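Local coordinates for putative 2OG-Fe(II) oxygenase family protein (Caulobacter crescentus CB15, PDB 3OOX) that probably acts as an iron(II)- and 2-oxoglutarate-dependent oxygenase that forms ethene and also oxidises L-arginine with release of guanidine, at residues 191-196 / 266-271; 201-206 / 226-231; 207-212 / 247-252. One frame throughout, in Å; residues are numbered along the deposited sequence.

Contact 1. Residues 191-196 / 266-271. With EDO (1,2-ethanediol), chain C.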
ATOM      1  N   HIS A 191      -1.166 -12.606   1.207  1.00 22.58           N
ATOM      2  CA  HIS A 191      -2.246 -11.901   0.518  1.00 20.78           C
ATOM      3  C   HIS A 191      -1.691 -11.114  -0.663  1.00 22.12           C
ATOM      4  O   HIS A 191      -0.483 -10.888  -0.768  1.00 22.17           O
ATOM      5  CB  HIS A 191      -2.943 -10.903   1.478  1.00 22.90           C
ATOM      6  CG  HIS A 191      -2.114  -9.702   1.773  1.00 25.53           C
ATOM      7  ND1 HIS A 191      -2.267  -8.517   1.086  1.00 26.39           N
ATOM      8  CD2 HIS A 191      -1.051  -9.530   2.599  1.00 25.04           C
ATOM      9  CE1 HIS A 191      -1.350  -7.653   1.502  1.00 29.77           C
ATOM     10  NE2 HIS A 191      -0.606  -8.241   2.427  1.00 31.03           N
ATOM     11  N   GLY A 192      -2.597 -10.673  -1.535  1.00 21.47           N
ATOM     12  CA  GLY A 192      -2.285  -9.697  -2.574  1.00 21.70           C
ATOM     13  C   GLY A 192      -3.087  -8.427  -2.282  1.00 22.61           C
ATOM     14  O   GLY A 192      -4.029  -8.432  -1.462  1.00 24.95           O
ATOM     15  N   ASP A 193      -2.719  -7.339  -2.934  1.00 19.32           N
ATOM     16  CA  ASP A 193      -3.405  -6.077  -2.772  1.00 16.98           C
ATOM     17  C   ASP A 193      -4.342  -5.845  -3.951  1.00 16.99           C
ATOM     18  O   ASP A 193      -4.014  -6.230  -5.080  1.00 18.22           O
ATOM     19  CB  ASP A 193      -2.370  -4.937  -2.753  1.00 16.07           C
ATOM     20  CG  ASP A 193      -1.619  -4.825  -1.436  1.00 16.97           C
ATOM     21  OD1 ASP A 193      -2.019  -5.502  -0.455  1.00 20.15           O
ATOM     22  OD2 ASP A 193      -0.629  -4.056  -1.391  1.00 17.02           O
ATOM     23  N   ILE A 194      -5.477  -5.209  -3.670  1.00 17.06           N
ATOM     24  CA  ILE A 194      -6.548  -5.029  -4.663  1.00 17.81           C
ATOM     25  C   ILE A 194      -6.487  -3.727  -5.430  1.00 17.95           C
ATOM     26  O   ILE A 194      -7.213  -3.575  -6.442  1.00 19.79           O
ATOM     27  CB  ILE A 194      -7.933  -5.289  -4.074  1.00 20.89           C
ATOM     28  CG1 ILE A 194      -8.333  -4.237  -3.071  1.00 25.36           C
ATOM     29  CG2 ILE A 194      -8.003  -6.680  -3.438  1.00 22.36           C
ATOM     30  CD1 ILE A 194      -9.730  -4.526  -2.452  1.00 30.70           C
ATOM     31  N   ASN A 195      -5.583  -2.831  -5.040  1.00 16.80           N
ATOM     32  CA  ASN A 195      -5.562  -1.445  -5.479  1.00 16.19           C
ATOM     33  C   ASN A 195      -4.628  -1.250  -6.671  1.00 16.18           C
ATOM     34  O   ASN A 195      -4.402  -2.178  -7.442  1.00 16.31           O
ATOM     35  CB  ASN A 195      -5.255  -0.537  -4.270  1.00 16.36           C
ATOM     36  CG  ASN A 195      -4.006  -0.964  -3.501  1.00 15.86           C
ATOM     37  OD1 ASN A 195      -4.025  -2.012  -2.823  1.00 16.15           O
ATOM     38  ND2 ASN A 195      -2.923  -0.150  -3.569  1.00 15.33           N
ATOM     39  N   THR A 196      -4.105  -0.054  -6.866  1.00 16.41           N
ATOM     40  CA  THR A 196      -3.275   0.246  -8.038  1.00 14.37           C
ATOM     41  C   THR A 196      -1.797  -0.047  -7.770  1.00 13.97           C
ATOM     42  O   THR A 196      -1.222  -0.960  -8.370  1.00 16.35           O
ATOM     43  CB  THR A 196      -3.522   1.688  -8.491  1.00 15.33           C
ATOM     44  OG1 THR A 196      -4.927   1.834  -8.789  1.00 17.48           O
ATOM     45  CG2 THR A 196      -2.612   2.096  -9.704  1.00 17.36           C
ATOM     46  N   PRO A 266       1.758   1.743   5.502  1.00 15.79           N
ATOM     47  CA  PRO A 266       1.576   1.586   4.075  1.00 16.42           C
ATOM     48  C   PRO A 266       0.515   2.528   3.480  1.00 16.25           C
ATOM     49  O   PRO A 266      -0.481   2.805   4.114  1.00 15.94           O
ATOM     50  CB  PRO A 266       1.123   0.130   3.923  1.00 17.22           C
ATOM     51  CG  PRO A 266       0.518  -0.199   5.237  1.00 17.35           C
ATOM     52  CD  PRO A 266       1.326   0.556   6.256  1.00 17.80           C
ATOM     53  N   PHE A 267       0.747   2.943   2.231  1.00 15.32           N
ATOM     54  CA  PHE A 267      -0.183   3.785   1.496  1.00 14.79           C
ATOM     55  C   PHE A 267      -0.702   2.976   0.323  1.00 14.20           C
ATOM     56  O   PHE A 267       0.090   2.588  -0.562  1.00 15.33           O
ATOM     57  CB  PHE A 267       0.509   5.057   1.021  1.00 14.48           C
ATOM     58  CG  PHE A 267      -0.408   5.990   0.278  1.00 15.73           C
ATOM     59  CD1 PHE A 267      -1.271   6.823   0.970  1.00 16.29           C
ATOM     60  CD2 PHE A 267      -0.455   5.988  -1.090  1.00 16.20           C
ATOM     61  CE1 PHE A 267      -2.143   7.644   0.343  1.00 17.17           C
ATOM     62  CE2 PHE A 267      -1.354   6.836  -1.734  1.00 15.18           C
ATOM     63  CZ  PHE A 267      -2.160   7.693  -0.993  1.00 16.89           C
ATOM     64  N   PHE A 268      -2.009   2.736   0.313  1.00 14.17           N
ATOM     65  CA  PHE A 268      -2.704   1.982  -0.730  1.00 14.22           C
ATOM     66  C   PHE A 268      -3.286   2.971  -1.738  1.00 13.75           C
ATOM     67  O   PHE A 268      -4.384   3.551  -1.521  1.00 16.61           O
ATOM     68  CB  PHE A 268      -3.787   1.111  -0.100  1.00 14.77           C
ATOM     69  CG  PHE A 268      -3.262   0.110   0.885  1.00 14.12           C
ATOM     70  CD1 PHE A 268      -2.791  -1.118   0.455  1.00 16.18           C
ATOM     71  CD2 PHE A 268      -3.227   0.387   2.243  1.00 16.62           C
ATOM     72  CE1 PHE A 268      -2.341  -2.056   1.364  1.00 15.25           C
ATOM     73  CE2 PHE A 268      -2.712  -0.541   3.145  1.00 17.68           C
ATOM     74  CZ  PHE A 268      -2.254  -1.756   2.686  1.00 15.65           C
ATOM     75  N   LEU A 269      -2.554   3.128  -2.856  1.00 14.76           N
ATOM     76  CA  LEU A 269      -2.935   4.059  -3.887  1.00 14.43           C
ATOM     77  C   LEU A 269      -3.945   3.402  -4.800  1.00 15.43           C
ATOM     78  O   LEU A 269      -3.726   2.279  -5.281  1.00 15.64           O
ATOM     79  CB  LEU A 269      -1.715   4.529  -4.679  1.00 14.52           C
ATOM     80  CG  LEU A 269      -1.838   5.788  -5.527  1.00 16.87           C
ATOM     81  CD1 LEU A 269      -0.431   6.424  -5.731  1.00 15.20           C
ATOM     82  CD2 LEU A 269      -2.534   5.515  -6.862  1.00 17.25           C
ATOM     83  N   HIS A 270      -5.088   4.074  -4.986  1.00 14.84           N
ATOM     84  CA  HIS A 270      -6.203   3.593  -5.796  1.00 15.14           C
ATOM     85  C   HIS A 270      -6.486   4.562  -6.933  1.00 15.33           C
ATOM     86  O   HIS A 270      -6.220   5.770  -6.836  1.00 15.72           O
ATOM     87  CB  HIS A 270      -7.493   3.593  -4.981  1.00 16.45           C
ATOM     88  CG  HIS A 270      -7.625   2.486  -3.978  1.00 17.72           C
ATOM     89  ND1 HIS A 270      -6.779   2.293  -2.896  1.00 18.16           N
ATOM     90  CD2 HIS A 270      -8.582   1.529  -3.873  1.00 20.76           C
ATOM     91  CE1 HIS A 270      -7.233   1.280  -2.169  1.00 17.70           C
ATOM     92  NE2 HIS A 270      -8.309   0.795  -2.744  1.00 23.20           N
ATOM     93  N   PHE A 271      -7.053   4.013  -8.012  1.00 14.72           N
ATOM     94  CA  PHE A 271      -7.586   4.832  -9.073  1.00 15.05           C
ATOM     95  C   PHE A 271      -8.813   5.647  -8.531  1.00 15.11           C
ATOM     96  O   PHE A 271      -9.463   5.320  -7.548  1.00 16.92           O
ATOM     97  CB  PHE A 271      -8.097   3.968 -10.232  1.00 16.76           C
ATOM     98  CG  PHE A 271      -7.033   3.296 -11.040  1.00 17.49           C
ATOM     99  CD1 PHE A 271      -5.977   4.006 -11.565  1.00 17.98           C
ATOM    100  CD2 PHE A 271      -7.132   1.944 -11.370  1.00 19.02           C
ATOM    101  CE1 PHE A 271      -5.000   3.395 -12.323  1.00 16.65           C
ATOM    102  CE2 PHE A 271      -6.175   1.344 -12.191  1.00 17.89           C
ATOM    103  CZ  PHE A 271      -5.087   2.061 -12.638  1.00 16.94           C
TER
HETATM  104  C1  EDO C 314       2.803  -6.321   3.538  1.00 35.67           C
HETATM  105  O1  EDO C 314       1.566  -6.627   4.189  1.00 30.63           O
HETATM  106  C2  EDO C 314       3.557  -5.192   4.231  1.00 30.04           C
HETATM  107  O2  EDO C 314       2.811  -3.961   4.200  1.00 29.53           O
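N195 and T196 converge on the carbonyl oxygen of L269, which accepts two hydrogen bonds. The backbone N of T196 arrives in the carbonyl plane, 2.8 Å from L269 O. N195 ND2 comes from above that plane, and its bond to L269 O, 3.1 Å long, lies in the plane of its own amide with an N-H...O angle of 160°. CG of N195, set between its backbone N and carbonyl carbon (chi1 52°), carries the amide in to L269 O and F268. The amide's other end, OD1, meets the edge of the F268 ring 3.6 Å from CD1, the two planes steeply inclined; D193 brings OD2 to the same edge, 3.8 Å from CE1. N195 CB sits over the centre of the H270 imidazole, 3.5 Å from the ring centroid, in a CH-pi contact. A hydrogen bond from H270 ND1 to F268 O, 3.0 Å, fixes the rotation of that ring. Threonine suits the next position because both its branches reach F271: OG1 lies over the middle of the phenyl face, and CG2 makes a CH-pi contact with the same ring.

H191 NE2 is 3.2 Å from O1 of an ethanediol, and with D193 it fits the HxD pattern that binds iron in this family. T198 OG1 of strand 197-201 bonds both D193 OD2 and N195 ND2. The contact lies at the end of strand 262-269, where L269 packs on helix 127-152, T196 and H270 on M234 of helix 233-238, and I194 on helix 298-309.

Contact 2. Residues 201-206 / 226-231. With EDO (1,2-ethanediol), chain F.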
ATOM      1  N   LEU A 201       7.012   2.429   3.410  1.00 18.15           N
ATOM      2  CA  LEU A 201       8.207   2.850   4.129  1.00 17.26           C
ATOM      3  C   LEU A 201       8.632   1.838   5.209  1.00 21.09           C
ATOM      4  O   LEU A 201       7.821   1.030   5.670  1.00 20.45           O
ATOM      5  CB  LEU A 201       7.969   4.178   4.831  1.00 20.85           C
ATOM      6  CG  LEU A 201       7.698   5.359   3.914  1.00 20.79           C
ATOM      7  CD1 LEU A 201       6.954   6.477   4.737  1.00 22.81           C
ATOM      8  CD2 LEU A 201       8.982   5.857   3.235  1.00 21.86           C
ATOM      9  N   GLY A 202       9.889   1.912   5.629  1.00 20.80           N
ATOM     10  CA  GLY A 202      10.341   1.255   6.868  1.00 23.24           C
ATOM     11  C   GLY A 202      10.400  -0.253   6.861  1.00 21.24           C
ATOM     12  O   GLY A 202      10.359  -0.869   7.932  1.00 28.06           O
ATOM     13  N   ALA A 203      10.537  -0.863   5.692  1.00 22.34           N
ATOM     14  CA  ALA A 203      10.571  -2.323   5.595  1.00 21.23           C
ATOM     15  C   ALA A 203      11.920  -2.969   5.954  1.00 24.72           C
ATOM     16  O   ALA A 203      12.040  -4.197   5.960  1.00 24.37           O
ATOM     17  CB  ALA A 203      10.135  -2.766   4.191  1.00 22.53           C
ATOM     18  N   GLU A 204      12.947  -2.158   6.230  1.00 24.10           N
ATOM     19  CA  GLU A 204      14.237  -2.712   6.609  1.00 26.09           C
ATOM     20  C   GLU A 204      14.071  -3.669   7.803  1.00 29.00           C
ATOM     21  O   GLU A 204      13.437  -3.328   8.809  1.00 27.44           O
ATOM     22  CB  GLU A 204      15.264  -1.603   6.901  1.00 26.77           C
ATOM     23  CG  GLU A 204      14.893  -0.616   7.993  1.00 26.65           C
ATOM     24  CD  GLU A 204      14.142   0.618   7.493  1.00 29.86           C
ATOM     25  OE1 GLU A 204      13.450   0.554   6.453  1.00 25.54           O
ATOM     26  OE2 GLU A 204      14.192   1.649   8.186  1.00 31.56           O
ATOM     27  N   GLU A 205      14.621  -4.875   7.642  1.00 31.32           N
ATOM     28  CA  GLU A 205      14.575  -5.942   8.664  1.00 33.25           C
ATOM     29  C   GLU A 205      13.159  -6.192   9.181  1.00 31.94           C
ATOM     30  O   GLU A 205      12.956  -6.539  10.352  1.00 32.79           O
ATOM     31  CB  GLU A 205      15.525  -5.620   9.828  1.00 37.29           C
ATOM     32  CG  GLU A 205      16.992  -5.452   9.401  1.00 38.20           C
ATOM     33  CD  GLU A 205      17.566  -6.698   8.734  1.00 49.97           C
ATOM     34  OE1 GLU A 205      17.212  -7.823   9.150  1.00 53.69           O
ATOM     35  OE2 GLU A 205      18.375  -6.548   7.792  1.00 53.23           O
ATOM     36  N   GLY A 206      12.183  -6.024   8.292  1.00 28.79           N
ATOM     37  CA  GLY A 206      10.772  -6.191   8.657  1.00 29.77           C
ATOM     38  C   GLY A 206      10.152  -7.532   8.355  1.00 29.28           C
ATOM     39  O   GLY A 206       8.972  -7.711   8.656  1.00 35.17           O
ATOM     40  N   CYS A 226      14.117   3.667   2.222  1.00 26.33           N
ATOM     41  CA  CYS A 226      13.568   3.212   0.950  1.00 23.19           C
ATOM     42  C   CYS A 226      12.043   3.063   1.018  1.00 20.94           C
ATOM     43  O   CYS A 226      11.441   3.067   2.084  1.00 21.07           O
ATOM     44  CB  CYS A 226      14.152   1.851   0.507  1.00 25.01           C
ATOM     45  SG  CYS A 226      15.925   1.767   0.154  1.00 27.20           S
ATOM     46  N   LEU A 227      11.444   2.965  -0.165  1.00 22.86           N
ATOM     47  CA  LEU A 227      10.059   2.572  -0.334  1.00 21.35           C
ATOM     48  C   LEU A 227      10.027   1.239  -1.063  1.00 19.60           C
ATOM     49  O   LEU A 227      10.672   1.066  -2.095  1.00 20.67           O
ATOM     50  CB  LEU A 227       9.288   3.610  -1.170  1.00 19.78           C
ATOM     51  CG  LEU A 227       8.880   4.887  -0.441  1.00 20.60           C
ATOM     52  CD1 LEU A 227       8.641   6.019  -1.444  1.00 21.73           C
ATOM     53  CD2 LEU A 227       7.622   4.671   0.407  1.00 19.74           C
ATOM     54  N   VAL A 228       9.274   0.290  -0.510  1.00 18.54           N
ATOM     55  CA  VAL A 228       9.003  -0.957  -1.211  1.00 19.55           C
ATOM     56  C   VAL A 228       7.626  -0.759  -1.867  1.00 20.38           C
ATOM     57  O   VAL A 228       6.670  -0.374  -1.218  1.00 17.98           O
ATOM     58  CB  VAL A 228       8.935  -2.160  -0.268  1.00 18.42           C
ATOM     59  CG1 VAL A 228       8.527  -3.418  -1.060  1.00 18.33           C
ATOM     60  CG2 VAL A 228      10.289  -2.371   0.439  1.00 19.47           C
ATOM     61  N   ILE A 229       7.557  -0.976  -3.167  1.00 18.60           N
ATOM     62  CA  ILE A 229       6.344  -0.691  -3.916  1.00 16.89           C
ATOM     63  C   ILE A 229       5.860  -1.951  -4.605  1.00 17.00           C
ATOM     64  O   ILE A 229       6.665  -2.689  -5.158  1.00 16.97           O
ATOM     65  CB  ILE A 229       6.585   0.388  -4.965  1.00 18.60           C
ATOM     66  CG1 ILE A 229       7.192   1.630  -4.289  1.00 20.24           C
ATOM     67  CG2 ILE A 229       5.246   0.743  -5.690  1.00 17.07           C
ATOM     68  CD1 ILE A 229       8.046   2.477  -5.184  1.00 21.93           C
ATOM     69  N   ASN A 230       4.557  -2.199  -4.563  1.00 15.14           N
ATOM     70  CA  ASN A 230       3.972  -3.368  -5.284  1.00 16.44           C
ATOM     71  C   ASN A 230       2.770  -3.005  -6.127  1.00 16.05           C
ATOM     72  O   ASN A 230       1.995  -2.084  -5.802  1.00 16.55           O
ATOM     73  CB  ASN A 230       3.630  -4.548  -4.351  1.00 16.97           C
ATOM     74  CG  ASN A 230       2.571  -4.223  -3.329  1.00 15.59           C
ATOM     75  OD1 ASN A 230       2.830  -3.461  -2.393  1.00 18.72           O
ATOM     76  ND2 ASN A 230       1.358  -4.796  -3.492  1.00 17.75           N
ATOM     77  N   ILE A 231       2.625  -3.763  -7.210  1.00 16.04           N
ATOM     78  CA  ILE A 231       1.489  -3.694  -8.112  1.00 16.76           C
ATOM     79  C   ILE A 231       0.264  -4.303  -7.413  1.00 17.08           C
ATOM     80  O   ILE A 231       0.390  -5.356  -6.775  1.00 17.56           O
ATOM     81  CB  ILE A 231       1.767  -4.536  -9.384  1.00 16.76           C
ATOM     82  CG1 ILE A 231       3.079  -4.070 -10.053  1.00 18.32           C
ATOM     83  CG2 ILE A 231       0.532  -4.533 -10.352  1.00 17.26           C
ATOM     84  CD1 ILE A 231       3.060  -2.638 -10.569  1.00 19.64           C
TER
HETATM   85  C1  EDO F 321      13.385   4.485   7.683  1.00 43.22           C
HETATM   86  O1  EDO F 321      13.898   3.754   6.548  1.00 30.97           O
HETATM   87  C2  EDO F 321      13.963   5.893   7.805  1.00 44.24           C
HETATM   88  O2  EDO F 321      15.394   5.909   7.636  1.00 50.12           O
HETATM   89  O   HOH W   1      11.572   3.924   4.821  1.00 23.47           O
HETATM   90  O   HOH W   2      10.880   0.225   2.994  1.00 22.85           O
HETATM   91  O   HOH W   3      13.605   1.289   3.877  1.00 25.92           O
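L201 lies alongside L227, the two side chains pointing the same way, and their CD2 atoms press together at 3.4 Å, tighter than usual for two methyl groups. The branched ends suit a greasy layer that helix 127-152 closes, with L134 against L201 and L138 and M141 against L227. At G202 the chain turns off the strand with phi at +70°, a conformation that favours glycine. Its N gives its proton to a water 2.7 Å away, which in turn donates to C226 O at 2.9 Å.

Strands 197-201 and 227-231 are neighbours in the larger sheet of the double-stranded beta-helix, the core of 2-oxoglutarate oxygenases, and here, where they part, water takes over from direct pairing. A second water accepts from A203 N and sits 3.0 Å from C226 O. The small A203 side chain faces V228, its CB 3.8 Å from CG2, and P222 touches both residues. E204 bends at chi2 (-91°), and its carboxylate divides its contacts: OE1 is 2.7 Å from a third water, which accepts from C226 N, whereas OE2 receives O1 of an ethanediol at 2.7 Å. E205 follows at the bend of a type II turn, its backbone N bonded to N221 OD1. G206 closes the turn by giving its N-H to A203 O, 3.0 Å away, and a side chain there would crowd the same oxygen.

Contact 3. Residues 207-212 / 247-252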
ATOM      1  N   GLY A 207      10.874  -8.445   7.706  1.00 27.85           N
ATOM      2  CA  GLY A 207      10.317  -9.769   7.376  1.00 27.81           C
ATOM      3  C   GLY A 207       9.365  -9.881   6.182  1.00 24.95           C
ATOM      4  O   GLY A 207       8.645 -10.884   6.027  1.00 25.22           O
ATOM      5  N   LEU A 208       9.377  -8.878   5.311  1.00 24.75           N
ATOM      6  CA  LEU A 208       8.537  -8.919   4.110  1.00 22.90           C
ATOM      7  C   LEU A 208       9.082  -9.931   3.123  1.00 24.14           C
ATOM      8  O   LEU A 208      10.287  -9.983   2.863  1.00 23.98           O
ATOM      9  CB  LEU A 208       8.469  -7.537   3.455  1.00 21.22           C
ATOM     10  CG  LEU A 208       7.635  -7.414   2.172  1.00 20.43           C
ATOM     11  CD1 LEU A 208       6.116  -7.663   2.364  1.00 21.61           C
ATOM     12  CD2 LEU A 208       7.869  -6.016   1.581  1.00 24.23           C
ATOM     13  N   GLU A 209       8.197 -10.767   2.579  1.00 22.69           N
ATOM     14  CA  GLU A 209       8.576 -11.734   1.586  1.00 21.41           C
ATOM     15  C   GLU A 209       7.558 -11.762   0.454  1.00 22.04           C
ATOM     16  O   GLU A 209       6.365 -11.584   0.698  1.00 23.66           O
ATOM     17  CB  GLU A 209       8.672 -13.115   2.203  1.00 22.44           C
ATOM     18  CG  GLU A 209       9.666 -13.190   3.365  1.00 26.36           C
ATOM     19  CD  GLU A 209       9.907 -14.598   3.865  1.00 29.41           C
ATOM     20  OE1 GLU A 209       9.023 -15.472   3.645  1.00 27.99           O
ATOM     21  OE2 GLU A 209      10.986 -14.827   4.506  1.00 32.01           O
ATOM     22  N   VAL A 210       8.027 -11.984  -0.773  1.00 21.12           N
ATOM     23  CA  VAL A 210       7.147 -12.122  -1.933  1.00 21.45           C
ATOM     24  C   VAL A 210       7.195 -13.548  -2.440  1.00 22.67           C
ATOM     25  O   VAL A 210       8.264 -14.152  -2.506  1.00 23.46           O
ATOM     26  CB  VAL A 210       7.522 -11.151  -3.077  1.00 19.70           C
ATOM     27  CG1 VAL A 210       8.976 -11.324  -3.564  1.00 24.75           C
ATOM     28  CG2 VAL A 210       6.527 -11.244  -4.253  1.00 20.94           C
ATOM     29  N   LEU A 211       6.033 -14.091  -2.814  1.00 21.87           N
ATOM     30  CA  LEU A 211       6.005 -15.415  -3.386  1.00 20.89           C
ATOM     31  C   LEU A 211       6.430 -15.370  -4.852  1.00 20.56           C
ATOM     32  O   LEU A 211       5.762 -14.721  -5.700  1.00 21.61           O
ATOM     33  CB  LEU A 211       4.594 -15.999  -3.249  1.00 20.43           C
ATOM     34  CG  LEU A 211       4.431 -17.445  -3.692  1.00 23.52           C
ATOM     35  CD1 LEU A 211       5.194 -18.373  -2.739  1.00 24.16           C
ATOM     36  CD2 LEU A 211       2.949 -17.806  -3.704  1.00 23.87           C
ATOM     37  N   ASP A 212       7.536 -16.040  -5.178  1.00 22.45           N
ATOM     38  CA  ASP A 212       8.015 -16.073  -6.559  1.00 22.99           C
ATOM     39  C   ASP A 212       7.181 -17.055  -7.389  1.00 25.08           C
ATOM     40  O   ASP A 212       6.432 -17.876  -6.846  1.00 23.15           O
ATOM     41  CB  ASP A 212       9.499 -16.447  -6.619  1.00 25.52           C
ATOM     42  CG  ASP A 212      10.180 -16.009  -7.912  1.00 25.67           C
ATOM     43  OD1 ASP A 212       9.562 -15.324  -8.760  1.00 27.24           O
ATOM     44  OD2 ASP A 212      11.365 -16.358  -8.072  1.00 28.55           O
ATOM     45  N   VAL A 247       1.585 -12.196  -4.464  1.00 20.48           N
ATOM     46  CA  VAL A 247       1.274 -12.595  -3.109  1.00 20.97           C
ATOM     47  C   VAL A 247       2.488 -12.344  -2.237  1.00 20.90           C
ATOM     48  O   VAL A 247       3.640 -12.638  -2.626  1.00 21.08           O
ATOM     49  CB  VAL A 247       0.872 -14.085  -3.085  1.00 21.73           C
ATOM     50  CG1 VAL A 247       0.768 -14.597  -1.651  1.00 20.78           C
ATOM     51  CG2 VAL A 247      -0.450 -14.264  -3.835  1.00 23.90           C
ATOM     52  N   HIS A 248       2.239 -11.734  -1.086  1.00 21.78           N
ATOM     53  CA  HIS A 248       3.298 -11.445  -0.142  1.00 20.73           C
ATOM     54  C   HIS A 248       2.864 -11.678   1.299  1.00 22.98           C
ATOM     55  O   HIS A 248       1.684 -11.816   1.595  1.00 23.35           O
ATOM     56  CB  HIS A 248       3.799 -10.003  -0.352  1.00 22.98           C
ATOM     57  CG  HIS A 248       2.736  -8.958  -0.385  1.00 22.84           C
ATOM     58  ND1 HIS A 248       1.948  -8.716  -1.496  1.00 21.43           N
ATOM     59  CD2 HIS A 248       2.386  -8.025   0.527  1.00 29.23           C
ATOM     60  CE1 HIS A 248       1.131  -7.709  -1.242  1.00 24.65           C
ATOM     61  NE2 HIS A 248       1.396  -7.251  -0.035  1.00 29.00           N
ATOM     62  N   ARG A 249       3.832 -11.727   2.200  1.00 22.74           N
ATOM     63  CA  ARG A 249       3.582 -11.986   3.601  1.00 23.44           C
ATOM     64  C   ARG A 249       4.646 -11.302   4.409  1.00 23.64           C
ATOM     65  O   ARG A 249       5.653 -10.882   3.868  1.00 23.91           O
ATOM     66  CB  ARG A 249       3.616 -13.484   3.898  1.00 23.91           C
ATOM     67  CG  ARG A 249       4.997 -14.123   3.791  1.00 24.42           C
ATOM     68  CD  ARG A 249       4.922 -15.608   4.052  1.00 25.06           C
ATOM     69  NE  ARG A 249       6.255 -16.204   4.060  1.00 24.74           N
ATOM     70  CZ  ARG A 249       6.517 -17.462   4.404  1.00 31.84           C
ATOM     71  NH1 ARG A 249       5.524 -18.283   4.740  1.00 35.36           N
ATOM     72  NH2 ARG A 249       7.773 -17.900   4.392  1.00 31.14           N
ATOM     73  N   VAL A 250       4.426 -11.239   5.713  1.00 26.04           N
ATOM     74  CA  VAL A 250       5.423 -10.797   6.651  1.00 25.99           C
ATOM     75  C   VAL A 250       5.638 -11.881   7.684  1.00 29.28           C
ATOM     76  O   VAL A 250       4.685 -12.305   8.361  1.00 29.24           O
ATOM     77  CB  VAL A 250       4.999  -9.509   7.349  1.00 25.83           C
ATOM     78  CG1 VAL A 250       6.086  -9.089   8.316  1.00 28.17           C
ATOM     79  CG2 VAL A 250       4.719  -8.405   6.310  1.00 24.98           C
ATOM     80  N   VAL A 251       6.874 -12.353   7.786  1.00 29.24           N
ATOM     81  CA  VAL A 251       7.199 -13.404   8.765  1.00 31.65           C
ATOM     82  C   VAL A 251       7.474 -12.773  10.133  1.00 35.03           C
ATOM     83  O   VAL A 251       7.769 -11.581  10.228  1.00 36.39           O
ATOM     84  CB  VAL A 251       8.358 -14.288   8.274  1.00 31.89           C
ATOM     85  CG1 VAL A 251       7.991 -14.897   6.944  1.00 34.83           C
ATOM     86  CG2 VAL A 251       9.654 -13.497   8.161  1.00 31.14           C
ATOM     87  N   ASN A 252       7.355 -13.579  11.192  1.00 40.99           N
ATOM     88  CA  ASN A 252       7.602 -13.098  12.552  1.00 43.01           C
ATOM     89  C   ASN A 252       9.063 -12.696  12.704  1.00 45.82           C
ATOM     90  O   ASN A 252       9.941 -13.269  12.046  1.00 46.59           O
ATOM     91  CB  ASN A 252       7.220 -14.159  13.590  1.00 46.33           C
TER
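L208, E209 and V210 pair with V250, R249 and H248 across two antiparallel strands whose axes approach to 4.7 Å, running 155° apart. They are the inner pair of the minor sheet of the double-stranded beta-helix, between strands 188-191 and 217-219. E209 and R249 form the hydrogen-bonded pair, each N reaching the other's O at 2.9 Å.

On their face the two side chains lie side by side. R249, extended from CG to NE, turns the edge of its guanidinium to a single oxygen: NH2 meets the syn lone pair of E209 OE1 at 2.8 Å, and NE reaches OE1 from the anti side at 2.9 Å. W217 makes a cation-pi contact with the same guanidinium. An alanine in place of R249 would probably leave the E209 carboxylate without its charged mate and W217 without its cation.

The opposite face carries L208, V210, H248 and V250. L208 CD1 lies 4.2 Å from H248 CD2, while H248 ND1 is held by T246 O. Glycine is needed at G207, where a CB would collide with V251 O, and G207 O accepts the N-H of V251 at 2.9 Å.

How the contacts relate
Within one double-stranded beta-helix, contact 3 lies in the minor sheet, contact 2 where two strands of the larger sheet part, and contact 1 on the loop between them. Contact 1 supplies H191 and D193 and contact 3 supplies H248, consistent with the family's iron-binding HxD...H facial triad. H191 NE2 and H248 NE2 stand 3.3 Å apart, and D193 OD1 is 3.9 Å from H248 NE2. A backbone bond from H248 N to H191 O, 2.9 Å, joins the strands carrying the two histidines. Contact 2 supports this site from the second shell: N230 ND2 lies 3.0 Å from D193 OD2, a probable hydrogen bond. Contacts 2 and 3 meet between the sheets, where V228 CG1 packs 3.8 Å from L208 CD2.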